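Local coordinates for putative GGDEF domain protein (Pseudomonas aeruginosa, PDB 7E6G) that probably catalyses the joining of two GTP molecules into 3',3'-c-di-GMP with release of two diphosphates, using magnesium as cofactor, at residues A[132-141]-A[222-230]; A[166-175]-A[184-192]. All coordinates share one frame; numbering follows the deposited sequence.

Interaction 1 (132-141 with 222-230) and interaction 2 (166-175 with 184-192) belong to the same mixed sheet of the GGDEF domain, and their centres lie about 11 Å apart. Strand 134-140 of interaction 1 joins the two: one of its edges pairs with 223-229, the other with 183-188 of interaction 2. The two contacts are stitched together there by probable backbone hydrogen bonds, Leu186 N to Ala136 O at 2.7 Å and Leu138 N to Phe184 O at 2.9 Å. Interaction 1 carries Asp139 and Val140 of the magnesium site. Interaction 2 stands farther back, the side chain of Phe184 being about 9 Å from the bound magnesium ion and from the nucleotide analogue.

Interaction 1. Residues A[132-141]-A[222-230]; sequences SYVLAMLDVD and TASVGVTEH. With MG (magnesium ion), chain G; G2P (phosphomethylphosphonic acid guanylate ester), chain H.
Asp141 reaches across to the start of 222-230 and grips two hydroxyls at once. Its OD1 accepts from Ser224 OG (2.7 Å) through the syn lone pair, and its OD2 accepts from Thr222 OG1 through the anti one, at 2.8 Å. Small hydroxyl residues suit these places because they donate without bulk; together the two bonds fix the rotation of the carboxylate. Lys251 adds a salt bridge to OD1 and the backbone N of Asp256 a bond to OD2.

With chi1 at 178° the Asp139 carboxylate extends away from its own backbone N, and OD1 binds magnesium at 2.4 Å. The carbonyl Val140 O binds it at 2.3 Å, and O3B and O2A of the GTP analogue, with Glu182, also coordinate the ion. Lys251 also bonds Asp139 OD1, while Arg213 of a second subunit forms a salt bridge with OD2.

Behind the site the strands run antiparallel, at 159°, through paired bonds such as Met137 N to Gly226 O. On one face Leu138 CG meets Ala223 CB at 3.6 Å, and Ala136 lies against Val225 and Val227, compact apolar residues fitting a buried sheet surface. At the far end His230 CB sits over the Tyr133 ring, 3.5 Å from its centroid, a CH-pi contact; the two rings are nearly parallel (8°) but slid apart. Asn123 holds the Tyr133 hydroxyl and Thr239 holds His230 ND1.

An aspartate and the next residue's carbonyl at a central strand's end, joined on magnesium by a glutamate from the neighbouring hairpin turn, are characteristic of the GGDEF active site, in the nucleotidyl cyclase fold.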
loop_
_atom_site.group_PDB
_atom_site.type_symbol
_atom_site.label_atom_id
_atom_site.label_comp_id
_atom_site.label_asym_id
_atom_site.label_seq_id
_atom_site.Cartn_x
_atom_site.Cartn_y
_atom_site.Cartn_z
ATOM N N SER A 132 -7.512 13.856 -44.234
ATOM C CA SER A 132 -8.831 14.234 -44.059
ATOM C C SER A 132 -9.767 13.153 -43.795
ATOM O O SER A 132 -9.453 12.070 -43.727
ATOM C CB SER A 132 -9.285 15.117 -45.134
ATOM O OG SER A 132 -9.458 14.386 -46.259
ATOM N N TYR A 133 -10.936 13.543 -43.442
ATOM C CA TYR A 133 -12.013 12.602 -43.175
ATOM C C TYR A 133 -13.131 12.823 -44.183
ATOM O O TYR A 133 -13.179 13.840 -44.884
ATOM C CB TYR A 133 -12.555 12.755 -41.748
ATOM C CG TYR A 133 -13.043 14.151 -41.464
ATOM C CD1 TYR A 133 -12.183 15.116 -40.948
ATOM C CD2 TYR A 133 -14.348 14.524 -41.768
ATOM C CE1 TYR A 133 -12.615 16.406 -40.706
ATOM C CE2 TYR A 133 -14.807 15.805 -41.515
ATOM C CZ TYR A 133 -13.927 16.749 -40.987
ATOM O OH TYR A 133 -14.375 18.025 -40.754
ATOM N N VAL A 134 -14.041 11.862 -44.262
ATOM C CA VAL A 134 -15.249 12.096 -45.045
ATOM C C VAL A 134 -16.450 12.060 -44.110
ATOM O O VAL A 134 -16.431 11.453 -43.037
ATOM C CB VAL A 134 -15.413 11.103 -46.224
ATOM C CG1 VAL A 134 -14.080 10.924 -46.968
ATOM C CG2 VAL A 134 -15.969 9.776 -45.762
ATOM N N LEU A 135 -17.492 12.756 -44.528
ATOM C CA LEU A 135 -18.714 12.945 -43.769
ATOM C C LEU A 135 -19.871 12.448 -44.621
ATOM O O LEU A 135 -20.026 12.880 -45.768
ATOM C CB LEU A 135 -18.893 14.430 -43.448
ATOM C CG LEU A 135 -19.276 14.894 -42.056
ATOM C CD1 LEU A 135 -18.352 14.270 -41.024
ATOM C CD2 LEU A 135 -19.178 16.407 -42.048
ATOM N N ALA A 136 -20.677 11.543 -44.076
ATOM C CA ALA A 136 -21.882 11.072 -44.756
ATOM C C ALA A 136 -23.083 11.349 -43.859
ATOM O O ALA A 136 -23.121 10.900 -42.718
ATOM C CB ALA A 136 -21.764 9.584 -45.093
ATOM N N MET A 137 -24.044 12.116 -44.345
ATOM C CA MET A 137 -25.236 12.435 -43.573
ATOM C C MET A 137 -26.437 11.724 -44.188
ATOM O O MET A 137 -26.754 11.909 -45.366
ATOM C CB MET A 137 -25.475 13.941 -43.496
ATOM C CG MET A 137 -26.417 14.341 -42.349
ATOM S SD MET A 137 -26.703 16.119 -42.313
ATOM C CE MET A 137 -25.193 16.690 -41.512
ATOM N N LEU A 138 -27.112 10.943 -43.375
ATOM C CA LEU A 138 -28.119 9.991 -43.791
ATOM C C LEU A 138 -29.442 10.401 -43.156
ATOM O O LEU A 138 -29.481 10.759 -41.985
ATOM C CB LEU A 138 -27.671 8.595 -43.342
ATOM C CG LEU A 138 -28.273 7.302 -43.868
ATOM C CD1 LEU A 138 -27.181 6.388 -44.388
ATOM C CD2 LEU A 138 -29.060 6.629 -42.741
ATOM N N ASP A 139 -30.519 10.394 -43.937
ATOM C CA ASP A 139 -31.841 10.805 -43.466
ATOM C C ASP A 139 -32.850 9.778 -43.956
ATOM O O ASP A 139 -32.892 9.479 -45.153
ATOM C CB ASP A 139 -32.202 12.209 -43.975
ATOM C CG ASP A 139 -33.597 12.674 -43.541
ATOM O OD1 ASP A 139 -34.601 11.964 -43.785
ATOM O OD2 ASP A 139 -33.702 13.789 -42.977
ATOM N N VAL A 140 -33.673 9.264 -43.038
ATOM C CA VAL A 140 -34.599 8.185 -43.369
ATOM C C VAL A 140 -35.724 8.704 -44.263
ATOM O O VAL A 140 -36.326 9.758 -44.008
ATOM C CB VAL A 140 -35.144 7.537 -42.087
ATOM C CG1 VAL A 140 -36.114 6.403 -42.428
ATOM C CG2 VAL A 140 -33.994 7.004 -41.252
ATOM N N ASP A 141 -36.012 7.960 -45.330
ATOM C CA ASP A 141 -37.060 8.347 -46.266
ATOM C C ASP A 141 -38.424 7.899 -45.749
ATOM O O ASP A 141 -38.596 6.737 -45.368
ATOM C CB ASP A 141 -36.802 7.737 -47.642
ATOM C CG ASP A 141 -35.484 8.176 -48.246
ATOM O OD1 ASP A 141 -35.089 9.339 -48.076
ATOM O OD2 ASP A 141 -34.841 7.359 -48.931
ATOM N N THR A 222 -35.781 3.065 -46.871
ATOM C CA THR A 222 -34.640 3.584 -47.591
ATOM C C THR A 222 -34.156 4.831 -46.874
ATOM O O THR A 222 -34.873 5.425 -46.057
ATOM C CB THR A 222 -34.989 3.916 -49.041
ATOM O OG1 THR A 222 -36.076 4.848 -49.045
ATOM C CG2 THR A 222 -35.377 2.652 -49.822
ATOM N N ALA A 223 -32.921 5.219 -47.177
ATOM C CA ALA A 223 -32.365 6.460 -46.669
ATOM C C ALA A 223 -31.775 7.255 -47.819
ATOM O O ALA A 223 -31.185 6.682 -48.743
ATOM C CB ALA A 223 -31.282 6.202 -45.616
ATOM N N SER A 224 -31.936 8.570 -47.759
ATOM C CA SER A 224 -31.137 9.467 -48.579
ATOM C C SER A 224 -29.834 9.745 -47.851
ATOM O O SER A 224 -29.775 9.680 -46.620
ATOM C CB SER A 224 -31.893 10.764 -48.842
ATOM O OG SER A 224 -33.109 10.508 -49.528
ATOM N N VAL A 225 -28.773 10.028 -48.605
ATOM C CA VAL A 225 -27.503 10.345 -47.955
ATOM C C VAL A 225 -26.692 11.297 -48.820
ATOM O O VAL A 225 -26.595 11.133 -50.038
ATOM C CB VAL A 225 -26.707 9.072 -47.586
ATOM C CG1 VAL A 225 -26.672 8.124 -48.720
ATOM C CG2 VAL A 225 -25.278 9.435 -47.109
ATOM N N GLY A 226 -26.135 12.317 -48.182
ATOM C CA GLY A 226 -25.235 13.261 -48.831
ATOM C C GLY A 226 -23.852 13.080 -48.226
ATOM O O GLY A 226 -23.717 12.994 -47.004
ATOM N N VAL A 227 -22.835 12.976 -49.075
ATOM C CA VAL A 227 -21.492 12.753 -48.555
ATOM C C VAL A 227 -20.526 13.779 -49.144
ATOM O O VAL A 227 -20.665 14.192 -50.304
ATOM C CB VAL A 227 -21.026 11.294 -48.779
ATOM C CG1 VAL A 227 -21.303 10.843 -50.187
ATOM C CG2 VAL A 227 -19.584 11.108 -48.401
ATOM N N THR A 228 -19.597 14.246 -48.299
ATOM C CA THR A 228 -18.513 15.127 -48.704
ATOM C C THR A 228 -17.201 14.704 -48.070
ATOM O O THR A 228 -17.150 13.920 -47.121
ATOM C CB THR A 228 -18.730 16.593 -48.317
ATOM O OG1 THR A 228 -17.825 17.399 -49.082
ATOM C CG2 THR A 228 -18.410 16.815 -46.845
ATOM N N GLU A 229 -16.134 15.277 -48.606
ATOM C CA GLU A 229 -14.808 15.192 -48.021
ATOM C C GLU A 229 -14.471 16.489 -47.304
ATOM O O GLU A 229 -14.864 17.582 -47.724
ATOM C CB GLU A 229 -13.753 14.935 -49.083
ATOM C CG GLU A 229 -12.461 14.445 -48.523
ATOM C CD GLU A 229 -11.466 14.177 -49.614
ATOM O OE1 GLU A 229 -10.282 13.927 -49.294
ATOM O OE2 GLU A 229 -11.886 14.176 -50.793
ATOM N N HIS A 230 -13.732 16.369 -46.217
ATOM C CA HIS A 230 -13.291 17.572 -45.545
ATOM C C HIS A 230 -12.235 18.299 -46.378
ATOM O O HIS A 230 -11.185 17.731 -46.695
ATOM C CB HIS A 230 -12.728 17.259 -44.175
ATOM C CG HIS A 230 -12.096 18.451 -43.551
ATOM N ND1 HIS A 230 -12.815 19.593 -43.272
ATOM C CD2 HIS A 230 -10.811 18.723 -43.235
ATOM C CE1 HIS A 230 -12.004 20.503 -42.767
ATOM N NE2 HIS A 230 -10.783 20.000 -42.733
HETATM MG MG MG G . -36.858 11.796 -43.106
HETATM P PG G2P H . -38.528 12.519 -45.957
HETATM O O1G G2P H . -37.233 12.619 -45.800
HETATM O O2G G2P H . -38.872 11.450 -46.613
HETATM O O3G G2P H . -39.139 13.629 -46.370
HETATM O O3B G2P H . -38.924 12.360 -44.489
HETATM P PB G2P H . -40.149 12.023 -43.566
HETATM O O1B G2P H . -39.693 10.996 -42.917
HETATM O O2B G2P H . -41.315 11.855 -44.183
HETATM C C3A G2P H . -40.492 13.301 -42.450
HETATM P PA G2P H . -39.392 14.113 -41.547
HETATM O O1A G2P H . -39.983 15.217 -42.151
HETATM O O2A G2P H . -38.307 13.382 -42.147
HETATM O "O5'" G2P H . -40.150 13.473 -40.444
HETATM C "C5'" G2P H . -39.643 12.397 -39.664
HETATM C "C4'" G2P H . -40.504 12.098 -38.477
HETATM O "O4'" G2P H . -39.606 11.748 -37.586
HETATM C "C3'" G2P H . -40.940 13.320 -37.868
HETATM O "O3'" G2P H . -42.310 13.350 -37.956
HETATM C "C2'" G2P H . -40.447 13.140 -36.487
HETATM O "O2'" G2P H . -41.301 13.523 -35.492
HETATM C "C1'" G2P H . -40.260 11.735 -36.441
HETATM N N9 G2P H . -39.386 11.347 -35.399
HETATM C C8 G2P H . -38.451 12.152 -35.019
HETATM N N7 G2P H . -37.760 11.624 -34.060
HETATM C C5 G2P H . -38.225 10.477 -33.821
HETATM C C6 G2P H . -37.861 9.553 -32.969
HETATM O O6 G2P H . -36.960 9.667 -32.202
HETATM N N1 G2P H . -38.556 8.372 -32.940
HETATM C C2 G2P H . -39.593 8.216 -33.781
HETATM N N2 G2P H . -40.194 7.147 -33.743
HETATM N N3 G2P H . -39.923 9.189 -34.615
HETATM C C4 G2P H . -39.237 10.300 -34.663
HETATM O O HOH W 1 -38.554 4.554 -46.379
#

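Interaction 2. Residues A[166-175]-A[184-192]; sequences MESELREYDL and FLLLLPQTR
Leu175 and Leu187 form an antiparallel hydrogen-bonded pair, Leu187 N to Leu175 O at 2.8 Å and Leu175 N to Leu187 O at 2.9 Å, both donors lying in the carbonyl planes. This is the start of the beta hairpin 175-178/183-188 at one side of the GGDEF-domain sheet, entered from helix 152-168 through the loop that follows it. The branched, apolar leucines suit this packed face, lying side by side, CD2 to CD2; both touch Arg118 of helix 112-128, and Leu175 also touches Met114.

At the helix end, the flexible thioether of Met166 bends at chi3 (-52°), which brings CE over one face of the Phe184 ring, 3.7 Å from its centroid. The sulfur stands obliquely farther off, making this a Met-aromatic contact, and it also touches Leu186.

Polar bonds and apolar packing together hold the loop. The short Asp174 can reach back: OD2 takes the backbone N of Arg171 from above its carboxylate plane and forms a salt bridge with Arg171 NH2, while Leu188 CD2 packs against Asp174 CG. Pro189, a compact ring, places CG against Tyr173 O and CD against Asp174 OD1. The long arginine meets Leu188 CD1 at the guanidinium edge. In the guanidinium plane, Arg171 NH1 donates to Thr191 OG1 at 2.6 Å, and that hydroxyl in turn donates to Pro189 O.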
loop_
_atom_site.group_PDB
_atom_site.type_symbol
_atom_site.label_atom_id
_atom_site.label_comp_id
_atom_site.label_asym_id
_atom_site.label_seq_id
_atom_site.Cartn_x
_atom_site.Cartn_y
_atom_site.Cartn_z
ATOM N N MET A 166 -25.892 -0.192 -39.647
ATOM C CA MET A 166 -24.828 0.696 -40.101
ATOM C C MET A 166 -23.535 0.420 -39.351
ATOM O O MET A 166 -22.469 0.307 -39.971
ATOM C CB MET A 166 -25.252 2.160 -39.965
ATOM C CG MET A 166 -26.284 2.547 -41.013
ATOM S SD MET A 166 -26.711 4.295 -41.021
ATOM C CE MET A 166 -27.097 4.513 -39.277
ATOM N N GLU A 167 -23.610 0.259 -38.025
ATOM C CA GLU A 167 -22.403 -0.040 -37.264
ATOM C C GLU A 167 -21.755 -1.346 -37.709
ATOM O O GLU A 167 -20.532 -1.487 -37.622
ATOM C CB GLU A 167 -22.721 -0.094 -35.779
ATOM C CG GLU A 167 -22.903 1.259 -35.188
ATOM C CD GLU A 167 -21.579 1.945 -34.885
ATOM O OE1 GLU A 167 -21.285 2.172 -33.690
ATOM O OE2 GLU A 167 -20.830 2.256 -35.840
ATOM N N SER A 168 -22.544 -2.305 -38.196
ATOM C CA SER A 168 -21.953 -3.577 -38.597
ATOM C C SER A 168 -21.127 -3.501 -39.882
ATOM O O SER A 168 -20.287 -4.375 -40.101
ATOM C CB SER A 168 -23.033 -4.637 -38.770
ATOM O OG SER A 168 -22.445 -5.931 -38.718
ATOM N N GLU A 169 -21.351 -2.513 -40.745
ATOM C CA GLU A 169 -20.590 -2.392 -41.986
ATOM C C GLU A 169 -19.498 -1.338 -41.919
ATOM O O GLU A 169 -18.903 -1.027 -42.954
ATOM C CB GLU A 169 -21.506 -2.055 -43.171
ATOM C CG GLU A 169 -22.607 -3.075 -43.461
ATOM C CD GLU A 169 -22.092 -4.450 -43.872
ATOM O OE1 GLU A 169 -22.684 -5.444 -43.376
ATOM O OE2 GLU A 169 -21.129 -4.532 -44.686
ATOM N N LEU A 170 -19.249 -0.749 -40.756
ATOM C CA LEU A 170 -18.248 0.297 -40.611
ATOM C C LEU A 170 -16.929 -0.274 -40.087
ATOM O O LEU A 170 -16.907 -1.286 -39.375
ATOM C CB LEU A 170 -18.751 1.391 -39.667
ATOM C CG LEU A 170 -19.885 2.271 -40.190
ATOM C CD1 LEU A 170 -20.186 3.329 -39.159
ATOM C CD2 LEU A 170 -19.475 2.908 -41.497
ATOM N N ARG A 171 -15.823 0.381 -40.456
ATOM C CA ARG A 171 -14.527 -0.015 -39.929
ATOM C C ARG A 171 -14.424 0.414 -38.465
ATOM O O ARG A 171 -15.271 1.148 -37.950
ATOM C CB ARG A 171 -13.395 0.575 -40.773
ATOM C CG ARG A 171 -13.433 0.178 -42.238
ATOM C CD ARG A 171 -13.837 1.334 -43.119
ATOM N NE ARG A 171 -12.721 2.204 -43.479
ATOM C CZ ARG A 171 -12.823 3.518 -43.675
ATOM N NH1 ARG A 171 -11.760 4.227 -44.021
ATOM N NH2 ARG A 171 -13.984 4.135 -43.522
ATOM N N GLU A 172 -13.381 -0.060 -37.780
ATOM C CA GLU A 172 -13.411 0.010 -36.323
ATOM C C GLU A 172 -13.238 1.434 -35.808
ATOM O O GLU A 172 -13.742 1.756 -34.728
ATOM C CB GLU A 172 -12.365 -0.936 -35.727
ATOM C CG GLU A 172 -10.999 -0.332 -35.467
ATOM C CD GLU A 172 -10.014 -1.347 -34.896
ATOM O OE1 GLU A 172 -9.780 -1.334 -33.664
ATOM O OE2 GLU A 172 -9.482 -2.166 -35.678
ATOM N N TYR A 173 -12.579 2.311 -36.563
ATOM C CA TYR A 173 -12.399 3.687 -36.114
ATOM C C TYR A 173 -13.398 4.655 -36.731
ATOM O O TYR A 173 -13.425 5.828 -36.341
ATOM C CB TYR A 173 -10.963 4.158 -36.398
ATOM C CG TYR A 173 -9.969 3.485 -35.491
ATOM C CD1 TYR A 173 -9.952 3.769 -34.133
ATOM C CD2 TYR A 173 -9.083 2.533 -35.978
ATOM C CE1 TYR A 173 -9.062 3.147 -33.279
ATOM C CE2 TYR A 173 -8.187 1.894 -35.131
ATOM C CZ TYR A 173 -8.180 2.208 -33.780
ATOM O OH TYR A 173 -7.295 1.591 -32.917
ATOM N N ASP A 174 -14.210 4.198 -37.678
ATOM C CA ASP A 174 -15.330 4.994 -38.144
ATOM C C ASP A 174 -16.339 5.221 -37.023
ATOM O O ASP A 174 -16.426 4.468 -36.047
ATOM C CB ASP A 174 -16.019 4.309 -39.309
ATOM C CG ASP A 174 -15.115 4.151 -40.490
ATOM O OD1 ASP A 174 -14.051 4.806 -40.524
ATOM O OD2 ASP A 174 -15.467 3.354 -41.380
ATOM N N LEU A 175 -17.133 6.265 -37.191
ATOM C CA LEU A 175 -18.012 6.755 -36.141
ATOM C C LEU A 175 -19.396 6.971 -36.722
ATOM O O LEU A 175 -19.561 7.772 -37.647
ATOM C CB LEU A 175 -17.465 8.061 -35.587
ATOM C CG LEU A 175 -17.476 8.332 -34.099
ATOM C CD1 LEU A 175 -16.749 7.240 -33.341
ATOM C CD2 LEU A 175 -16.792 9.651 -33.924
ATOM N N PHE A 184 -28.554 10.500 -39.279
ATOM C CA PHE A 184 -27.328 9.915 -38.765
ATOM C C PHE A 184 -26.140 10.555 -39.469
ATOM O O PHE A 184 -26.198 10.860 -40.662
ATOM C CB PHE A 184 -27.287 8.393 -38.976
ATOM C CG PHE A 184 -28.391 7.629 -38.277
ATOM C CD1 PHE A 184 -29.622 7.437 -38.892
ATOM C CD2 PHE A 184 -28.180 7.066 -37.021
ATOM C CE1 PHE A 184 -30.614 6.724 -38.271
ATOM C CE2 PHE A 184 -29.185 6.342 -36.387
ATOM C CZ PHE A 184 -30.404 6.172 -37.013
ATOM N N LEU A 185 -25.061 10.751 -38.732
ATOM C CA LEU A 185 -23.842 11.322 -39.278
ATOM C C LEU A 185 -22.749 10.273 -39.187
ATOM O O LEU A 185 -22.404 9.819 -38.090
ATOM C CB LEU A 185 -23.443 12.601 -38.541
ATOM C CG LEU A 185 -22.276 13.323 -39.211
ATOM C CD1 LEU A 185 -22.575 13.667 -40.661
ATOM C CD2 LEU A 185 -21.918 14.586 -38.445
ATOM N N LEU A 186 -22.234 9.866 -40.336
ATOM C CA LEU A 186 -21.096 8.971 -40.433
ATOM C C LEU A 186 -19.842 9.832 -40.564
ATOM O O LEU A 186 -19.777 10.706 -41.436
ATOM C CB LEU A 186 -21.252 8.039 -41.639
ATOM C CG LEU A 186 -22.055 6.725 -41.516
ATOM C CD1 LEU A 186 -23.387 6.868 -40.755
ATOM C CD2 LEU A 186 -22.317 6.127 -42.890
ATOM N N LEU A 187 -18.873 9.612 -39.686
ATOM C CA LEU A 187 -17.550 10.201 -39.803
ATOM C C LEU A 187 -16.552 9.092 -40.110
ATOM O O LEU A 187 -16.360 8.165 -39.305
ATOM C CB LEU A 187 -17.156 10.945 -38.534
ATOM C CG LEU A 187 -15.713 11.452 -38.534
ATOM C CD1 LEU A 187 -15.594 12.720 -39.307
ATOM C CD2 LEU A 187 -15.289 11.699 -37.107
ATOM N N LEU A 188 -15.932 9.166 -41.283
ATOM C CA LEU A 188 -14.858 8.233 -41.595
ATOM C C LEU A 188 -13.538 8.977 -41.479
ATOM O O LEU A 188 -13.182 9.766 -42.374
ATOM C CB LEU A 188 -15.019 7.627 -42.992
ATOM C CG LEU A 188 -16.417 7.173 -43.389
ATOM C CD1 LEU A 188 -16.357 6.380 -44.689
ATOM C CD2 LEU A 188 -17.034 6.354 -42.285
ATOM N N PRO A 189 -12.790 8.774 -40.403
ATOM C CA PRO A 189 -11.552 9.525 -40.208
ATOM C C PRO A 189 -10.433 8.950 -41.053
ATOM O O PRO A 189 -10.403 7.756 -41.364
ATOM C CB PRO A 189 -11.268 9.348 -38.714
ATOM C CG PRO A 189 -11.851 8.014 -38.395
ATOM C CD PRO A 189 -13.017 7.786 -39.332
ATOM N N GLN A 190 -9.506 9.833 -41.423
ATOM C CA GLN A 190 -8.354 9.461 -42.236
ATOM C C GLN A 190 -8.784 8.620 -43.429
ATOM O O GLN A 190 -8.270 7.528 -43.673
ATOM C CB GLN A 190 -7.305 8.736 -41.391
ATOM C CG GLN A 190 -6.951 9.476 -40.113
ATOM C CD GLN A 190 -6.039 8.682 -39.220
ATOM O OE1 GLN A 190 -6.388 8.368 -38.079
ATOM N NE2 GLN A 190 -4.853 8.361 -39.722
ATOM N N THR A 191 -9.761 9.137 -44.159
ATOM C CA THR A 191 -10.334 8.445 -45.301
ATOM C C THR A 191 -10.582 9.465 -46.397
ATOM O O THR A 191 -10.961 10.606 -46.120
ATOM C CB THR A 191 -11.639 7.709 -44.915
ATOM O OG1 THR A 191 -11.390 6.798 -43.830
ATOM C CG2 THR A 191 -12.208 6.943 -46.096
ATOM N N ARG A 192 -10.305 9.065 -47.628
ATOM C CA ARG A 192 -10.655 9.863 -48.791
ATOM C C ARG A 192 -11.854 9.261 -49.530
ATOM O O ARG A 192 -12.127 8.056 -49.459
ATOM C CB ARG A 192 -9.447 10.004 -49.737
ATOM C CG ARG A 192 -8.535 11.201 -49.398
ATOM C CD ARG A 192 -7.066 10.800 -49.230
ATOM N NE ARG A 192 -6.864 9.761 -48.214
ATOM C CZ ARG A 192 -6.852 9.955 -46.893
ATOM N NH1 ARG A 192 -7.046 11.167 -46.378
ATOM N NH2 ARG A 192 -6.655 8.919 -46.080
#